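Local coordinates for protein thymidylate synthase A (Bacillus subtilis, PDB 1BKP) that probably catalyses, as a homodimer, the reductive methylation of dUMP to dTMP with 5,10-methylenetetrahydrofolate as both methyl donor and reductant, at residues A[52-57]-A[191-196]; A[128-133]-A[200-205]; A[141-146]-A[163-168]; A[145-150]-A[157-162]; A[175-180]-A[213-218]. All blocks are in the same frame, centred on the assembly; numbering follows the deposited sequence.

Interaction 1 of 5, residues A[52-57]-A[191-196]; sequences SEVPIL and NVFQYN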
# COMPACT_ATOMS: atom_id res chain seq x y z
N SER A 52 18.70 13.57 -0.38
CA SER A 52 19.84 14.51 -0.34
C SER A 52 20.19 14.69 1.13
O SER A 52 21.27 15.11 1.46
CB SER A 52 19.49 15.81 -1.01
OG SER A 52 18.31 16.36 -0.45
N GLU A 53 19.27 14.36 2.02
CA GLU A 53 19.57 14.39 3.46
C GLU A 53 18.82 13.23 4.15
O GLU A 53 17.88 12.65 3.57
CB GLU A 53 19.16 15.74 4.09
CG GLU A 53 17.85 16.13 3.87
CD GLU A 53 17.54 17.57 4.44
OE1 GLU A 53 18.13 18.53 4.00
OE2 GLU A 53 16.64 17.71 5.28
N VAL A 54 19.27 12.88 5.35
CA VAL A 54 18.69 11.81 6.15
C VAL A 54 17.34 12.31 6.69
O VAL A 54 17.29 13.40 7.17
CB VAL A 54 19.65 11.50 7.32
CG1 VAL A 54 18.98 10.64 8.35
CG2 VAL A 54 20.82 10.68 6.74
N PRO A 55 16.22 11.57 6.47
CA PRO A 55 14.98 12.08 7.01
C PRO A 55 14.93 11.86 8.53
O PRO A 55 14.69 10.76 8.97
CB PRO A 55 13.88 11.25 6.26
CG PRO A 55 14.57 10.01 5.90
CD PRO A 55 16.02 10.40 5.58
N ILE A 56 15.22 12.90 9.32
CA ILE A 56 15.19 12.75 10.76
C ILE A 56 14.78 14.08 11.32
O ILE A 56 14.93 15.16 10.66
CB ILE A 56 16.56 12.27 11.29
CG1 ILE A 56 16.47 11.80 12.75
CG2 ILE A 56 17.66 13.34 11.13
CD1 ILE A 56 17.70 10.95 13.17
N LEU A 57 13.96 13.99 12.37
CA LEU A 57 13.49 15.23 12.99
C LEU A 57 14.61 15.93 13.76
O LEU A 57 15.45 15.24 14.35
CB LEU A 57 12.41 14.97 14.03
CG LEU A 57 11.04 14.43 13.55
CD1 LEU A 57 10.01 14.67 14.71
CD2 LEU A 57 10.67 15.16 12.18
N ASN A 191 9.78 5.31 12.70
CA ASN A 191 9.53 4.47 11.52
C ASN A 191 10.05 5.06 10.21
O ASN A 191 10.69 4.35 9.43
CB ASN A 191 8.03 4.23 11.40
CG ASN A 191 7.53 3.17 12.35
OD1 ASN A 191 8.26 2.20 12.72
ND2 ASN A 191 6.30 3.32 12.74
N VAL A 192 9.98 6.39 10.05
CA VAL A 192 10.39 7.05 8.82
C VAL A 192 11.94 6.94 8.75
O VAL A 192 12.49 6.56 7.69
CB VAL A 192 9.98 8.47 8.83
CG1 VAL A 192 10.62 9.28 7.69
CG2 VAL A 192 8.46 8.57 8.62
N PHE A 193 12.61 7.22 9.88
CA PHE A 193 14.11 7.10 9.87
C PHE A 193 14.55 5.66 9.61
O PHE A 193 15.35 5.40 8.74
CB PHE A 193 14.66 7.57 11.23
CG PHE A 193 16.17 7.33 11.38
CD1 PHE A 193 17.07 8.10 10.67
CD2 PHE A 193 16.67 6.31 12.21
CE1 PHE A 193 18.49 7.87 10.80
CE2 PHE A 193 18.05 6.07 12.34
CZ PHE A 193 18.95 6.83 11.65
N GLN A 194 13.90 4.71 10.27
CA GLN A 194 14.27 3.31 10.25
C GLN A 194 14.21 2.72 8.83
O GLN A 194 15.17 2.06 8.43
CB GLN A 194 13.32 2.60 11.19
CG GLN A 194 13.08 1.15 11.02
CD GLN A 194 12.08 0.63 12.10
OE1 GLN A 194 12.49 0.01 13.10
NE2 GLN A 194 10.84 0.94 11.92
N TYR A 195 13.19 3.04 8.06
CA TYR A 195 13.10 2.48 6.70
C TYR A 195 14.05 3.13 5.71
O TYR A 195 14.47 2.49 4.69
CB TYR A 195 11.62 2.33 6.20
CG TYR A 195 11.08 1.01 6.69
CD1 TYR A 195 10.60 0.86 8.03
CD2 TYR A 195 11.09 -0.13 5.83
CE1 TYR A 195 10.14 -0.38 8.50
CE2 TYR A 195 10.66 -1.37 6.28
CZ TYR A 195 10.18 -1.48 7.63
OH TYR A 195 9.79 -2.73 8.04
N ASN A 196 14.43 4.40 5.97
CA ASN A 196 15.41 5.02 5.09
C ASN A 196 16.80 4.33 5.32
O ASN A 196 17.60 4.09 4.36
CB ASN A 196 15.50 6.53 5.38
CG ASN A 196 16.37 7.23 4.37
OD1 ASN A 196 17.48 7.49 4.68
ND2 ASN A 196 15.90 7.40 3.11
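Helix 188-206, the long helix that packs on the central sheet of the thymidylate synthase fold, meets the loop 52-57 through Val192, Phe193 and Asn196, one turn of its surface. Pro55 is the centre of the loop's side. Its CB lies 4.1 Å from CG1 of Val192; its side chain and that of Asn196 cross obliquely, CD of Pro55 3.4 Å from OD1 of Asn196. Phe193 has CG anti to the backbone N (chi1 173°), and its ring reaches the two residues flanking the proline. CD1 of Ile56 lies over one ring face, 4.2 Å from the centroid, in a CH-pi contact; CG1 of Val54 meets the rim in the ring plane, 3.7 Å from CE1 of Phe193. Asn196 OD1 accepts from NE of Arg200, and its ND2 bonds OD1 of Asn51, just before the loop segment. No hydrogen bond joins the two segments themselves, which meet by the fit of branched aliphatic groups, a rigid proline ring and one aromatic ring, all buried.

Interaction 2 of 5, residues A[128-133]-A[200-205]; sequences YLLHQL and RMIAQV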
# COMPACT_ATOMS: atom_id res chain seq x y z
N TYR A 128 15.05 -13.37 -1.64
CA TYR A 128 14.46 -13.37 -2.93
C TYR A 128 14.54 -11.91 -3.47
O TYR A 128 14.98 -11.63 -4.61
CB TYR A 128 12.98 -13.79 -2.85
CG TYR A 128 12.38 -13.87 -4.24
CD1 TYR A 128 12.59 -15.01 -5.03
CD2 TYR A 128 11.66 -12.81 -4.77
CE1 TYR A 128 12.08 -15.09 -6.30
CE2 TYR A 128 11.13 -12.89 -6.03
CZ TYR A 128 11.33 -14.03 -6.77
OH TYR A 128 10.62 -14.11 -7.93
N LEU A 129 14.20 -10.94 -2.61
CA LEU A 129 14.28 -9.53 -3.03
C LEU A 129 15.72 -9.15 -3.40
O LEU A 129 15.94 -8.51 -4.46
CB LEU A 129 13.86 -8.62 -1.81
CG LEU A 129 14.08 -7.06 -2.04
CD1 LEU A 129 13.15 -6.56 -3.17
CD2 LEU A 129 13.91 -6.19 -0.74
N LEU A 130 16.71 -9.54 -2.59
CA LEU A 130 18.11 -9.13 -2.88
C LEU A 130 18.56 -9.64 -4.27
O LEU A 130 19.08 -8.86 -5.12
CB LEU A 130 19.04 -9.66 -1.80
CG LEU A 130 18.97 -8.83 -0.49
CD1 LEU A 130 19.82 -9.52 0.48
CD2 LEU A 130 19.42 -7.32 -0.60
N HIS A 131 18.17 -10.90 -4.55
CA HIS A 131 18.50 -11.54 -5.81
C HIS A 131 17.83 -10.80 -6.97
O HIS A 131 18.44 -10.50 -7.98
CB HIS A 131 18.10 -12.99 -5.79
CG HIS A 131 18.32 -13.70 -7.13
ND1 HIS A 131 17.43 -13.58 -8.18
CD2 HIS A 131 19.35 -14.43 -7.59
CE1 HIS A 131 17.93 -14.19 -9.24
NE2 HIS A 131 19.09 -14.72 -8.91
N GLN A 132 16.53 -10.51 -6.82
CA GLN A 132 15.74 -9.85 -7.87
C GLN A 132 16.13 -8.40 -8.19
O GLN A 132 16.13 -7.99 -9.36
CB GLN A 132 14.24 -9.93 -7.53
CG GLN A 132 13.69 -11.40 -7.63
CD GLN A 132 13.81 -11.98 -9.09
OE1 GLN A 132 14.72 -12.72 -9.40
NE2 GLN A 132 12.91 -11.57 -9.96
N LEU A 133 16.52 -7.66 -7.15
CA LEU A 133 16.97 -6.29 -7.40
C LEU A 133 18.25 -6.31 -8.29
O LEU A 133 18.45 -5.44 -9.14
CB LEU A 133 17.30 -5.61 -6.06
CG LEU A 133 16.07 -5.23 -5.21
CD1 LEU A 133 16.51 -4.66 -3.85
CD2 LEU A 133 15.22 -4.17 -6.04
N ARG A 200 19.28 2.63 2.40
CA ARG A 200 20.74 2.81 2.31
C ARG A 200 21.49 1.50 2.44
O ARG A 200 22.46 1.26 1.66
CB ARG A 200 21.22 3.84 3.34
CG ARG A 200 20.56 5.27 3.03
CD ARG A 200 20.87 6.32 4.10
NE ARG A 200 20.12 7.52 3.74
CZ ARG A 200 20.68 8.63 3.28
NH1 ARG A 200 22.01 8.78 3.23
NH2 ARG A 200 19.89 9.61 2.96
N MET A 201 21.09 0.61 3.35
CA MET A 201 21.79 -0.69 3.48
C MET A 201 21.71 -1.52 2.20
O MET A 201 22.73 -2.07 1.71
CB MET A 201 21.15 -1.53 4.56
CG MET A 201 21.53 -0.94 6.00
SD MET A 201 20.45 -1.75 7.24
CE MET A 201 21.08 -3.41 7.36
N ILE A 202 20.49 -1.60 1.66
CA ILE A 202 20.21 -2.48 0.52
C ILE A 202 20.82 -1.90 -0.74
O ILE A 202 21.38 -2.63 -1.52
CB ILE A 202 18.63 -2.93 0.36
CG1 ILE A 202 18.27 -3.98 1.45
CG2 ILE A 202 18.44 -3.56 -1.12
CD1 ILE A 202 16.82 -4.31 1.58
N ALA A 203 20.77 -0.60 -0.91
CA ALA A 203 21.37 -0.01 -2.09
C ALA A 203 22.92 -0.27 -2.09
O ALA A 203 23.52 -0.57 -3.17
CB ALA A 203 21.11 1.50 -2.06
N GLN A 204 23.53 -0.25 -0.87
CA GLN A 204 24.96 -0.41 -0.77
C GLN A 204 25.35 -1.81 -1.20
O GLN A 204 26.28 -1.94 -1.96
CB GLN A 204 25.45 -0.11 0.66
CG GLN A 204 26.97 -0.51 0.86
CD GLN A 204 27.54 0.09 2.12
OE1 GLN A 204 27.38 1.27 2.35
NE2 GLN A 204 28.23 -0.74 2.96
N VAL A 205 24.59 -2.83 -0.81
CA VAL A 205 24.94 -4.19 -1.13
C VAL A 205 24.49 -4.75 -2.51
O VAL A 205 24.87 -5.87 -2.89
CB VAL A 205 24.55 -5.11 -0.02
CG1 VAL A 205 25.27 -4.70 1.24
CG2 VAL A 205 23.02 -5.16 0.19
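Apolar packing alone joins Ile202 to three leucines of helix 125-135, with no hydrogen bond between the two segments. CG2 of Ile202, anti to its backbone N, faces two of them: it lies 3.5 Å from CD1 of Leu133, where the Leu133 and Ile202 side chains cross at about a right angle, and 3.9 Å from CD2 of Leu130. The other branch of the isoleucine ends in CD1, which meets CD2 of Leu129 at 4.2 Å. A beta-branched residue suits this place because its two arms reach different leucines at once. Val205, one turn further on, adds a looser touch, its CG2 4.3 Å from CD2 of Leu130. The backbone bonds stay within each helix, as Leu133 N to Leu129 O at 2.9 Å illustrates. With the axes 11.0 Å apart and inclined at 51°, the leucines must bridge a wide gap between backbones. Trp166 of strand 161-169 touches Leu129, Leu133 and Ile202, and Leu173 of strand 172-183 touches Leu133 and Ile202, so the sheet borders the place where the two helices meet.

Interaction 3 of 5, residues A[141-146]-A[163-168]; sequences RHITML and ETQWYV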
# COMPACT_ATOMS: atom_id res chain seq x y z
N ARG A 141 7.25 -6.04 -9.47
CA ARG A 141 6.83 -6.80 -8.31
C ARG A 141 7.89 -6.94 -7.22
O ARG A 141 7.96 -7.99 -6.61
CB ARG A 141 6.48 -8.24 -8.78
CG ARG A 141 5.43 -8.33 -9.85
CD ARG A 141 5.62 -9.55 -10.72
NE ARG A 141 6.09 -10.73 -10.02
CZ ARG A 141 6.98 -11.58 -10.52
NH1 ARG A 141 7.48 -11.39 -11.74
NH2 ARG A 141 7.37 -12.62 -9.81
N HIS A 142 8.71 -5.93 -6.97
CA HIS A 142 9.75 -6.03 -5.93
C HIS A 142 9.02 -5.60 -4.64
O HIS A 142 9.02 -4.39 -4.29
CB HIS A 142 10.83 -4.99 -6.18
CG HIS A 142 11.76 -5.32 -7.32
ND1 HIS A 142 12.31 -6.59 -7.48
CD2 HIS A 142 12.33 -4.53 -8.25
CE1 HIS A 142 13.19 -6.56 -8.47
NE2 HIS A 142 13.22 -5.32 -8.95
N ILE A 143 8.25 -6.53 -4.07
CA ILE A 143 7.43 -6.23 -2.89
C ILE A 143 7.69 -7.16 -1.68
O ILE A 143 8.01 -8.33 -1.92
CB ILE A 143 5.95 -6.45 -3.29
CG1 ILE A 143 5.48 -5.40 -4.33
CG2 ILE A 143 5.03 -6.55 -1.98
CD1 ILE A 143 4.17 -5.72 -4.91
N THR A 144 7.72 -6.65 -0.44
CA THR A 144 7.81 -7.57 0.68
C THR A 144 6.51 -7.25 1.40
O THR A 144 6.04 -6.08 1.32
CB THR A 144 8.97 -7.32 1.63
OG1 THR A 144 8.95 -5.97 2.14
CG2 THR A 144 10.27 -7.52 0.90
N MET A 145 6.09 -8.21 2.19
CA MET A 145 4.77 -8.18 2.84
C MET A 145 4.79 -8.88 4.13
O MET A 145 5.04 -10.13 4.14
CB MET A 145 3.79 -8.98 1.88
CG MET A 145 2.27 -9.03 2.30
SD MET A 145 1.65 -7.42 2.56
CE MET A 145 1.83 -6.68 0.95
N LEU A 146 4.44 -8.16 5.19
CA LEU A 146 4.34 -8.80 6.52
C LEU A 146 2.90 -9.14 6.83
O LEU A 146 2.68 -10.01 7.70
CB LEU A 146 4.82 -7.86 7.60
CG LEU A 146 6.24 -7.33 7.53
CD1 LEU A 146 6.64 -6.31 8.66
CD2 LEU A 146 7.18 -8.57 7.50
N GLU A 163 4.53 -3.22 4.54
CA GLU A 163 4.94 -3.57 3.16
C GLU A 163 5.88 -2.60 2.57
O GLU A 163 5.99 -1.41 3.01
CB GLU A 163 3.68 -3.72 2.21
CG GLU A 163 3.02 -2.34 2.01
CD GLU A 163 1.85 -2.39 1.01
OE1 GLU A 163 1.77 -3.29 0.19
OE2 GLU A 163 1.03 -1.49 1.02
N THR A 164 6.65 -3.09 1.58
CA THR A 164 7.57 -2.19 0.86
C THR A 164 7.47 -2.55 -0.61
O THR A 164 7.09 -3.66 -0.96
CB THR A 164 9.06 -2.38 1.22
OG1 THR A 164 9.55 -3.67 0.81
CG2 THR A 164 9.32 -2.33 2.74
N GLN A 165 7.76 -1.59 -1.48
CA GLN A 165 7.85 -1.87 -2.94
C GLN A 165 9.14 -1.13 -3.38
O GLN A 165 9.37 0.01 -3.02
CB GLN A 165 6.61 -1.38 -3.73
CG GLN A 165 6.84 -1.77 -5.21
CD GLN A 165 5.56 -1.68 -6.02
OE1 GLN A 165 4.54 -1.36 -5.54
NE2 GLN A 165 5.64 -2.04 -7.32
N TRP A 166 9.95 -1.76 -4.22
CA TRP A 166 11.24 -1.17 -4.58
C TRP A 166 11.24 -1.00 -6.10
O TRP A 166 10.59 -1.78 -6.80
CB TRP A 166 12.37 -2.18 -4.19
CG TRP A 166 12.42 -2.53 -2.69
CD1 TRP A 166 11.58 -3.38 -1.99
CD2 TRP A 166 13.35 -2.03 -1.75
NE1 TRP A 166 11.94 -3.41 -0.68
CE2 TRP A 166 13.01 -2.58 -0.50
CE3 TRP A 166 14.44 -1.16 -1.84
CZ2 TRP A 166 13.72 -2.28 0.67
CZ3 TRP A 166 15.16 -0.84 -0.69
CH2 TRP A 166 14.78 -1.40 0.57
N TYR A 167 11.97 -0.00 -6.61
CA TYR A 167 11.95 0.19 -8.06
C TYR A 167 13.43 0.48 -8.43
O TYR A 167 14.11 1.27 -7.72
CB TYR A 167 11.15 1.45 -8.39
CG TYR A 167 9.78 1.47 -7.74
CD1 TYR A 167 9.60 1.95 -6.43
CD2 TYR A 167 8.65 1.07 -8.43
CE1 TYR A 167 8.35 2.02 -5.87
CE2 TYR A 167 7.38 1.17 -7.87
CZ TYR A 167 7.26 1.65 -6.60
OH TYR A 167 6.01 1.80 -6.06
N VAL A 168 13.83 0.01 -9.60
CA VAL A 168 15.18 0.32 -10.04
C VAL A 168 15.04 1.03 -11.38
O VAL A 168 14.44 0.46 -12.33
CB VAL A 168 16.07 -0.96 -10.24
CG1 VAL A 168 17.45 -0.47 -10.81
CG2 VAL A 168 16.25 -1.68 -8.93
O HOH W 1 8.65 -3.15 -8.25
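Strands 143-145 and 163-168 run antiparallel, joined at the hydrogen-bonded pair Thr144 and Thr164, whose amides each give a 3.1 Å bond, from Thr144 N to Thr164 O and from Thr164 N to Thr144 O. A further bond runs from Trp166 N to His142 O at 2.8 Å. Both threonines set OG1 between the backbone N and the carbonyl carbon (chi1 55° and 66°), and the hydroxyls meet, Thr144 OG1 to Thr164 OG1, at 2.7 Å. Trp166 NE1 adds a weak bond to the same OG1 of Thr164, so a buried polar atom gains two partners. On the other face CG1 of Ile143 packs 4.0 Å from CG of Gln165, and the bent Met145 brings CE to 3.5 Å from OE1 of Glu163, which is hydrogen-bonded to Tyr162 of the second subunit. A water accepts from His142 N and donates to Trp166 O. The face carrying Ile143 and Gln165 turns to the second subunit; on the threonine side Trp166 reaches helices 125-135 and 188-206, and strand 172-183 continues the sheet beyond 163-168.

Interaction 4 of 5, residues A[145-150]-A[157-162]; sequences MLWNPD and LTPCVY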
# COMPACT_ATOMS: atom_id res chain seq x y z
N MET A 145 6.09 -8.21 2.19
CA MET A 145 4.77 -8.18 2.84
C MET A 145 4.79 -8.88 4.13
O MET A 145 5.04 -10.13 4.14
CB MET A 145 3.79 -8.98 1.88
CG MET A 145 2.27 -9.03 2.30
SD MET A 145 1.65 -7.42 2.56
CE MET A 145 1.83 -6.68 0.95
N LEU A 146 4.44 -8.16 5.19
CA LEU A 146 4.34 -8.80 6.52
C LEU A 146 2.90 -9.14 6.83
O LEU A 146 2.68 -10.01 7.70
CB LEU A 146 4.82 -7.86 7.60
CG LEU A 146 6.24 -7.33 7.53
CD1 LEU A 146 6.64 -6.31 8.66
CD2 LEU A 146 7.18 -8.57 7.50
N TRP A 147 1.95 -8.59 6.06
CA TRP A 147 0.48 -8.85 6.25
C TRP A 147 0.10 -10.15 5.50
O TRP A 147 -0.39 -10.11 4.36
CB TRP A 147 -0.38 -7.72 5.69
CG TRP A 147 -1.79 -7.73 6.17
CD1 TRP A 147 -2.82 -8.35 5.60
CD2 TRP A 147 -2.28 -7.08 7.34
NE1 TRP A 147 -3.96 -8.14 6.35
CE2 TRP A 147 -3.65 -7.37 7.43
CE3 TRP A 147 -1.68 -6.29 8.33
CZ2 TRP A 147 -4.46 -6.87 8.48
CZ3 TRP A 147 -2.47 -5.80 9.39
CH2 TRP A 147 -3.82 -6.08 9.45
N ASN A 148 0.44 -11.28 6.08
CA ASN A 148 0.17 -12.58 5.52
C ASN A 148 -1.25 -12.93 6.03
O ASN A 148 -1.42 -13.26 7.20
CB ASN A 148 1.16 -13.60 6.09
CG ASN A 148 0.96 -15.00 5.49
OD1 ASN A 148 -0.17 -15.39 5.13
ND2 ASN A 148 2.03 -15.81 5.50
N PRO A 149 -2.24 -12.97 5.11
CA PRO A 149 -3.65 -13.25 5.48
C PRO A 149 -3.93 -14.60 6.17
O PRO A 149 -4.85 -14.71 6.95
CB PRO A 149 -4.42 -13.07 4.15
CG PRO A 149 -3.33 -13.35 3.07
CD PRO A 149 -2.04 -12.89 3.64
N ASP A 150 -3.07 -15.57 5.91
CA ASP A 150 -3.26 -16.92 6.45
C ASP A 150 -2.79 -17.00 7.89
O ASP A 150 -3.13 -17.93 8.59
CB ASP A 150 -2.40 -17.91 5.66
CG ASP A 150 -3.01 -18.31 4.35
OD1 ASP A 150 -4.22 -18.31 4.17
OD2 ASP A 150 -2.26 -18.69 3.47
N LEU A 157 0.87 -9.42 17.53
CA LEU A 157 0.48 -8.05 17.09
C LEU A 157 0.58 -8.01 15.53
O LEU A 157 1.47 -8.64 14.97
CB LEU A 157 1.37 -6.95 17.63
CG LEU A 157 2.85 -7.21 17.96
CD1 LEU A 157 3.54 -8.23 17.02
CD2 LEU A 157 3.60 -5.87 18.02
N THR A 158 -0.32 -7.28 14.87
CA THR A 158 -0.26 -7.14 13.43
C THR A 158 0.61 -5.93 13.18
O THR A 158 0.43 -4.88 13.79
CB THR A 158 -1.62 -6.93 12.78
OG1 THR A 158 -2.21 -5.74 13.33
CG2 THR A 158 -2.54 -8.19 12.98
N PRO A 159 1.51 -6.01 12.22
CA PRO A 159 2.42 -4.91 11.90
C PRO A 159 1.83 -3.60 11.43
O PRO A 159 0.80 -3.60 10.77
CB PRO A 159 3.30 -5.53 10.78
CG PRO A 159 2.25 -6.43 10.02
CD PRO A 159 1.49 -7.07 11.20
N CYS A 160 2.42 -2.49 11.87
CA CYS A 160 2.03 -1.18 11.40
C CYS A 160 2.67 -0.94 10.02
O CYS A 160 1.97 -0.64 9.07
CB CYS A 160 2.45 -0.03 12.33
SG CYS A 160 1.30 0.15 13.78
N VAL A 161 4.00 -0.96 9.94
CA VAL A 161 4.70 -0.71 8.65
C VAL A 161 4.84 -2.13 8.09
O VAL A 161 5.74 -2.89 8.46
CB VAL A 161 6.11 -0.01 8.86
CG1 VAL A 161 6.71 0.26 7.47
CG2 VAL A 161 5.98 1.32 9.71
N TYR A 162 3.95 -2.47 7.18
CA TYR A 162 3.84 -3.86 6.81
C TYR A 162 4.27 -4.21 5.37
O TYR A 162 4.29 -5.42 5.03
CB TYR A 162 2.33 -4.28 7.02
CG TYR A 162 1.27 -3.67 6.04
CD1 TYR A 162 0.72 -2.38 6.28
CD2 TYR A 162 1.00 -4.29 4.80
CE1 TYR A 162 -0.04 -1.74 5.34
CE2 TYR A 162 0.22 -3.65 3.84
CZ TYR A 162 -0.31 -2.36 4.13
OH TYR A 162 -1.12 -1.71 3.27
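Leu146 N gives Tyr162 O a hydrogen bond of 2.7 Å, nearly straight at 166°, which carries the pairing of the two chain segments one step past the end of strand 143-145. From the same residue CB packs 3.8 Å from CG of Pro159, and CD1 comes to 3.5 Å from O of Val161, an aliphatic side chain suited to this buried interior. The Tyr162 ring has neighbours on two sides. SD of Met145 sits at its edge, in plane, 3.9 Å from CD2, a Met-aromatic contact, while the indole of Trp147 turns an edge to the tyrosine face, with planes at 67°. Trp147 CG is anti to the backbone N (chi1 -164°), and the far end of the indole brings CZ3 to 3.7 Å from CB of Thr158. Tyr162 OH is hydrogen-bonded to NH1 of Arg178 in the same chain and to OE1 of Glu163 of the second subunit. Pro159 O and Thr158 O both accept from the Arg180 guanidinium. The contact packs the loop carrying the catalytic Cys160 against the segment after strand 143-145, part of the thymidylate synthase active site.

Interaction 5 of 5, residues A[175-180]-A[213-218]; sequences LEVRAR and YIFNIG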
# COMPACT_ATOMS: atom_id res chain seq x y z
N LEU A 175 12.46 3.50 -2.91
CA LEU A 175 11.82 2.64 -1.94
C LEU A 175 10.50 3.30 -1.61
O LEU A 175 10.47 4.52 -1.36
CB LEU A 175 12.64 2.53 -0.61
CG LEU A 175 11.88 1.94 0.61
CD1 LEU A 175 11.40 0.49 0.22
CD2 LEU A 175 12.80 1.87 1.85
N GLU A 176 9.41 2.51 -1.62
CA GLU A 176 8.11 3.05 -1.21
C GLU A 176 7.63 2.14 -0.06
O GLU A 176 7.57 0.93 -0.20
CB GLU A 176 7.10 3.02 -2.39
CG GLU A 176 5.78 3.62 -2.00
CD GLU A 176 4.92 4.08 -3.17
OE1 GLU A 176 5.12 3.58 -4.29
OE2 GLU A 176 4.03 4.93 -2.96
N VAL A 177 7.19 2.72 1.05
CA VAL A 177 6.79 1.92 2.20
C VAL A 177 5.35 2.32 2.59
O VAL A 177 4.96 3.44 2.37
CB VAL A 177 7.77 2.34 3.38
CG1 VAL A 177 7.43 1.80 4.67
CG2 VAL A 177 9.21 1.95 3.03
N ARG A 178 4.61 1.43 3.24
CA ARG A 178 3.28 1.84 3.74
C ARG A 178 3.03 1.37 5.14
O ARG A 178 3.28 0.18 5.43
CB ARG A 178 2.10 1.34 2.88
CG ARG A 178 0.73 2.03 3.29
CD ARG A 178 -0.32 1.75 2.23
NE ARG A 178 -1.54 2.44 2.61
CZ ARG A 178 -2.48 1.98 3.42
NH1 ARG A 178 -2.51 0.69 3.74
NH2 ARG A 178 -3.50 2.76 3.72
N ALA A 179 2.52 2.26 5.95
CA ALA A 179 2.04 1.92 7.29
C ALA A 179 0.49 2.01 7.19
O ALA A 179 -0.07 3.03 6.75
CB ALA A 179 2.49 2.94 8.31
N ARG A 180 -0.18 1.01 7.77
CA ARG A 180 -1.64 1.03 7.79
C ARG A 180 -2.15 2.05 8.76
O ARG A 180 -3.23 2.62 8.62
CB ARG A 180 -2.13 -0.38 8.27
CG ARG A 180 -1.56 -0.90 9.54
CD ARG A 180 -2.41 -2.02 10.04
NE ARG A 180 -1.87 -2.54 11.30
CZ ARG A 180 -2.33 -2.25 12.49
NH1 ARG A 180 -3.29 -1.33 12.62
NH2 ARG A 180 -1.78 -2.80 13.56
N TYR A 213 12.62 8.29 -1.60
CA TYR A 213 12.16 7.43 -0.48
C TYR A 213 10.75 8.00 -0.17
O TYR A 213 10.62 9.21 0.01
CB TYR A 213 13.08 7.65 0.72
CG TYR A 213 12.51 7.08 2.00
CD1 TYR A 213 12.14 5.74 2.13
CD2 TYR A 213 12.38 7.88 3.11
CE1 TYR A 213 11.67 5.25 3.37
CE2 TYR A 213 11.94 7.39 4.34
CZ TYR A 213 11.60 6.05 4.45
OH TYR A 213 11.27 5.52 5.73
N ILE A 214 9.72 7.17 -0.25
CA ILE A 214 8.33 7.56 -0.08
C ILE A 214 7.75 6.75 1.11
O ILE A 214 7.82 5.54 1.12
CB ILE A 214 7.61 7.21 -1.38
CG1 ILE A 214 8.29 7.96 -2.53
CG2 ILE A 214 6.17 7.58 -1.30
CD1 ILE A 214 8.48 7.13 -3.75
N PHE A 215 6.98 7.43 1.96
CA PHE A 215 6.45 6.80 3.18
C PHE A 215 4.97 7.17 3.22
O PHE A 215 4.60 8.35 3.25
CB PHE A 215 7.17 7.35 4.39
CG PHE A 215 6.87 6.56 5.71
CD1 PHE A 215 5.67 6.74 6.40
CD2 PHE A 215 7.78 5.60 6.15
CE1 PHE A 215 5.33 5.94 7.56
CE2 PHE A 215 7.50 4.76 7.33
CZ PHE A 215 6.29 4.92 8.03
N ASN A 216 4.16 6.17 3.07
CA ASN A 216 2.69 6.36 3.02
C ASN A 216 2.06 5.95 4.30
O ASN A 216 2.42 4.89 4.81
CB ASN A 216 2.11 5.42 1.96
CG ASN A 216 2.51 5.83 0.53
OD1 ASN A 216 2.27 6.98 0.14
ND2 ASN A 216 3.29 5.00 -0.14
N ILE A 217 1.02 6.65 4.74
CA ILE A 217 0.38 6.22 6.02
C ILE A 217 -1.14 6.22 5.78
O ILE A 217 -1.65 7.15 5.16
CB ILE A 217 0.60 7.20 7.16
CG1 ILE A 217 2.08 7.49 7.44
CG2 ILE A 217 0.07 6.60 8.48
CD1 ILE A 217 2.46 8.82 6.91
N GLY A 218 -1.80 5.15 6.21
CA GLY A 218 -3.27 5.09 6.05
C GLY A 218 -3.99 5.84 7.16
O GLY A 218 -4.32 6.98 7.01
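Val177 and Ala179 form the closely packed, buried side of two parallel strands, joined by a regular ladder that includes Val177 N to Ile214 O and Ala179 N to Asn216 O, each 2.9 Å. CG1 of Val177 lies 4.0 Å from CE2 of Phe215, its CG2 4.1 Å from CE1 of Tyr213; small Ala179 fits CB at 4.2 Å from CE1 of Phe215. The face of Glu176, Arg178, Ile214 and Asn216 is more polar, and Asn216 is its one partly exposed residue. Asn216 ND2 reaches OE2 of Glu176 on its anti side, 2.9 Å away; an asparagine suits this spot because OD1 can still accept from Gln46. Glu176 OE2 is also hydrogen-bonded to Ser44 of the second subunit, and OE1 forms a salt bridge with Arg178 of the second subunit. Reciprocally, Arg178 NH2, 3.3 Å from CA of Gly218, bridges to Glu176 of the second subunit, while NH1 bonds Tyr162 OH of its own chain. Helix 188-206 connects these strands in a beta-alpha-beta crossover and packs on the aromatic face, while strand 161-169 lies beside 172-183 and the second subunit meets the polar face.

In the fold
Interactions 3, 4 and 5 follow the mixed sheet: 3 pairs strands 143-145 and 161-169, 4 extends that pairing into the catalytic-cysteine loop, sharing Met145 and Leu146, and 5 joins 172-183 to 209-223. Their centres lie 11 to 14 Å apart, and all three touch the second subunit. Interactions 1 and 2, 18 Å apart, use different turns of helix 188-206 and make no contact with the other chain. Along the chain, 3 and 4 are nested inside the loops closed by 1 and by 2, whereas 5 crosses both. Helix 188-206 thus links the loop 52-57 and helix 125-135 to a sheet that, on its other face, builds the dimer in which dUMP sites are probably shared.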